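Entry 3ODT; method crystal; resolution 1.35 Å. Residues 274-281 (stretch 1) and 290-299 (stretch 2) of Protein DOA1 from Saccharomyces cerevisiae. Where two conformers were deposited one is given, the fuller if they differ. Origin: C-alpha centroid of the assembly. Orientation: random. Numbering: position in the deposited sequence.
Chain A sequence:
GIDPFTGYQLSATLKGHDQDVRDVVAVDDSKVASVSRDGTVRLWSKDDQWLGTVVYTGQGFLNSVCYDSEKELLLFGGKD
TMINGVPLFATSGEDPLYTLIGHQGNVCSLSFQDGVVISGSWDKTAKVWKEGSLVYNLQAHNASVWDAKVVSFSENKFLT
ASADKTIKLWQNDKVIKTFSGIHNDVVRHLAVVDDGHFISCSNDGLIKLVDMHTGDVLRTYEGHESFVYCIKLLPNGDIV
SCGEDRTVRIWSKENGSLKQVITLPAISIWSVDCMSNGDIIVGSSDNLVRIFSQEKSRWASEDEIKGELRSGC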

# COMPACT_ATOMS: atom_id res chain seq x y z
N CYS A 274 5.85 -4.35 -4.69
CA CYS A 274 7.05 -5.05 -5.15
C CYS A 274 6.84 -6.58 -5.22
O CYS A 274 6.48 -7.22 -4.22
CB CYS A 274 8.23 -4.74 -4.21
SG CYS A 274 8.64 -2.94 -4.06
N MSE A 275 7.05 -7.15 -6.40
CA MSE A 275 7.15 -8.58 -6.56
C MSE A 275 8.38 -9.11 -5.84
O MSE A 275 9.34 -8.36 -5.58
CB MSE A 275 7.28 -8.96 -8.03
CG MSE A 275 6.03 -9.53 -8.63
SE MSE A 275 6.23 -9.54 -10.55
CE MSE A 275 5.41 -7.81 -10.77
N SER A 276 8.37 -10.40 -5.54
CA SER A 276 9.54 -11.01 -4.93
C SER A 276 10.78 -10.96 -5.79
O SER A 276 11.89 -11.05 -5.25
CB SER A 276 9.24 -12.47 -4.55
OG SER A 276 9.29 -13.34 -5.67
N ASN A 277 10.59 -10.85 -7.12
CA ASN A 277 11.71 -10.85 -8.05
C ASN A 277 12.26 -9.44 -8.28
O ASN A 277 13.11 -9.23 -9.13
CB ASN A 277 11.32 -11.51 -9.37
CG ASN A 277 10.23 -10.77 -10.10
OD1 ASN A 277 9.84 -9.67 -9.74
ND2 ASN A 277 9.71 -11.39 -11.12
N GLY A 278 11.72 -8.49 -7.53
CA GLY A 278 12.15 -7.11 -7.62
C GLY A 278 11.33 -6.22 -8.55
O GLY A 278 11.50 -5.02 -8.55
N ASP A 279 10.44 -6.80 -9.36
CA ASP A 279 9.66 -5.98 -10.27
C ASP A 279 8.72 -5.08 -9.49
O ASP A 279 8.25 -5.43 -8.40
CB ASP A 279 8.89 -6.84 -11.27
CG ASP A 279 9.79 -7.44 -12.35
OD1 ASP A 279 11.04 -7.41 -12.21
OD2 ASP A 279 9.23 -7.94 -13.36
N ILE A 280 8.44 -3.92 -10.06
CA ILE A 280 7.62 -2.91 -9.40
C ILE A 280 6.27 -2.78 -10.10
O ILE A 280 6.22 -2.66 -11.32
CB ILE A 280 8.32 -1.53 -9.37
CG1 ILE A 280 9.59 -1.60 -8.51
CG2 ILE A 280 7.37 -0.50 -8.81
CD1 ILE A 280 10.49 -0.39 -8.63
N ILE A 281 5.20 -2.88 -9.32
CA ILE A 281 3.83 -2.71 -9.82
C ILE A 281 3.37 -1.31 -9.44
O ILE A 281 3.63 -0.86 -8.32
CB ILE A 281 2.86 -3.71 -9.16
CG1 ILE A 281 3.45 -5.12 -9.17
CG2 ILE A 281 1.52 -3.66 -9.86
CD1 ILE A 281 2.83 -6.08 -8.14
N ARG A 290 0.94 -0.64 -14.28
CA ARG A 290 2.18 -0.89 -15.02
C ARG A 290 3.10 -1.77 -14.19
O ARG A 290 3.03 -1.79 -12.97
CB ARG A 290 2.89 0.42 -15.34
CG ARG A 290 2.18 1.33 -16.34
CD ARG A 290 2.98 2.61 -16.44
NE ARG A 290 2.48 3.53 -17.45
CZ ARG A 290 1.48 4.40 -17.29
NH1 ARG A 290 0.78 4.42 -16.16
NH2 ARG A 290 1.17 5.23 -18.27
N ILE A 291 3.93 -2.56 -14.88
CA ILE A 291 4.96 -3.35 -14.23
C ILE A 291 6.28 -2.90 -14.80
O ILE A 291 6.39 -2.74 -16.02
CB ILE A 291 4.75 -4.84 -14.46
CG1 ILE A 291 3.39 -5.25 -13.88
CG2 ILE A 291 5.86 -5.63 -13.85
CD1 ILE A 291 3.06 -6.63 -14.16
N PHE A 292 7.22 -2.59 -13.93
CA PHE A 292 8.59 -2.23 -14.31
C PHE A 292 9.56 -3.31 -13.83
O PHE A 292 9.34 -3.91 -12.79
CB PHE A 292 8.97 -0.88 -13.68
CG PHE A 292 8.27 0.28 -14.31
CD1 PHE A 292 6.99 0.62 -13.92
CD2 PHE A 292 8.89 1.01 -15.29
CE1 PHE A 292 6.33 1.67 -14.53
CE2 PHE A 292 8.23 2.06 -15.91
CZ PHE A 292 6.95 2.38 -15.53
N SER A 293 10.65 -3.51 -14.57
CA SER A 293 11.64 -4.51 -14.25
C SER A 293 13.04 -4.03 -14.53
O SER A 293 13.27 -3.24 -15.46
CB SER A 293 11.36 -5.78 -15.04
OG SER A 293 12.21 -6.84 -14.63
N GLN A 294 13.99 -4.51 -13.74
CA GLN A 294 15.40 -4.33 -14.02
C GLN A 294 15.91 -5.37 -15.01
O GLN A 294 17.01 -5.24 -15.54
CB GLN A 294 16.20 -4.41 -12.72
CG GLN A 294 16.01 -3.22 -11.83
CD GLN A 294 16.84 -3.32 -10.59
OE1 GLN A 294 16.69 -4.27 -9.82
NE2 GLN A 294 17.75 -2.35 -10.39
N GLU A 295 15.08 -6.38 -15.28
CA GLU A 295 15.51 -7.49 -16.11
C GLU A 295 15.13 -7.25 -17.54
O GLU A 295 13.96 -7.20 -17.89
CB GLU A 295 14.89 -8.79 -15.65
CG GLU A 295 15.45 -9.28 -14.35
CD GLU A 295 16.93 -9.61 -14.43
OE1 GLU A 295 17.41 -10.13 -15.47
OE2 GLU A 295 17.63 -9.33 -13.43
N LYS A 296 16.15 -7.14 -18.39
CA LYS A 296 15.92 -6.79 -19.78
C LYS A 296 15.04 -7.82 -20.50
O LYS A 296 14.26 -7.45 -21.40
CB LYS A 296 17.25 -6.60 -20.49
CG LYS A 296 17.10 -6.09 -21.92
CD LYS A 296 18.45 -5.67 -22.51
CE LYS A 296 18.30 -5.24 -23.97
NZ LYS A 296 19.12 -4.03 -24.29
N SER A 297 15.10 -9.08 -20.09
CA SER A 297 14.28 -10.14 -20.69
C SER A 297 12.79 -9.85 -20.56
O SER A 297 11.99 -10.38 -21.32
CB SER A 297 14.57 -11.49 -20.03
OG SER A 297 14.31 -11.45 -18.64
N ARG A 298 12.44 -8.99 -19.60
CA ARG A 298 11.07 -8.61 -19.31
C ARG A 298 10.69 -7.18 -19.76
O ARG A 298 9.59 -6.74 -19.49
CB ARG A 298 10.81 -8.75 -17.80
CG ARG A 298 10.89 -10.17 -17.31
CD ARG A 298 10.04 -10.42 -16.09
NE ARG A 298 10.66 -9.92 -14.87
CZ ARG A 298 11.69 -10.51 -14.25
NH1 ARG A 298 12.27 -11.58 -14.76
NH2 ARG A 298 12.16 -9.99 -13.14
N TRP A 299 11.57 -6.47 -20.44
CA TRP A 299 11.24 -5.15 -20.96
C TRP A 299 10.28 -5.19 -22.16
O TRP A 299 10.44 -5.96 -23.09
CB TRP A 299 12.51 -4.41 -21.37
CG TRP A 299 13.40 -4.05 -20.21
CD1 TRP A 299 13.15 -4.23 -18.88
CD2 TRP A 299 14.70 -3.47 -20.29
NE1 TRP A 299 14.20 -3.78 -18.13
CE2 TRP A 299 15.18 -3.31 -18.97
CE3 TRP A 299 15.51 -3.04 -21.35
CZ2 TRP A 299 16.43 -2.76 -18.69
CZ3 TRP A 299 16.74 -2.49 -21.07
CH2 TRP A 299 17.19 -2.35 -19.75

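Read from Arg 290 onward, stretch 2 first supplies backbone, then polar side chains, and nearly all of the polar part converges on one carboxylate. Arg 290 contributes its main chain: its side chain starts sideways and its end leads away, to be satisfied elsewhere in the structure, while its carbonyl O receives a CA-H...O contact from Ile 281 CA at 3.4 Å.

Ile 291 faces Ile 281 in a non-hydrogen-bonded antiparallel pair, the CA atoms 4.6 Å apart and both side chains on the same face of the sheet. Its CA also lies 3.2 Å from Ile 280 O, a second CA-H...O contact. On this face Ile 291 CG2 meets Met 275 CE, the methyl of a selenomethionine, at 3.8 Å, so the residue that opens the type I turn packs back against the strand.

Phe 292 makes the hydrogen-bonded pair with Ile 280. Phe 292 N donates to Ile 280 O at 2.8 Å, and Ile 280 N returns the bond to Phe 292 O at 2.9 Å; both are close to straight. The two side chains share the other face, CB to CB 4.4 Å, but the phenyl ring leads away, so its packing with Ile 280 stays near the backbone.

At Ser 293 the strand gives way to side-chain chemistry. Its OG donates to Asp 279 OD1 at 2.7 Å and accepts from Glu 295 N at 3.0 Å, so one hydroxyl links the carboxylate to the backbone just beyond the strand. Glu 295 uses its carbonyl O to accept from Arg 298 N at 2.9 Å, and the short 3-10 segment of 296-298 carries the chain round.

Arg 298 then points back toward stretch 1 and closes a two-pronged salt bridge: NE to Asp 279 OD2 at 2.9 Å and NH2 to Asp 279 OD1 at 3.0 Å, with the carboxylate at the edge of the guanidinium. OD1 thus serves both Ser 293 and Arg 298. Asn 277 lies over one face of the guanidinium, its ND2 3.5 Å from Arg 298 NH2; these are two donors, and no hydrogen bond joins them. Asn 277 OD1 instead accepts from Asp 279 N at 3.0 Å. Trp 299 does not reach stretch 1, but its NE1 donates to Ser 293 O at 2.9 Å, fastening the end of the stretch to its strand.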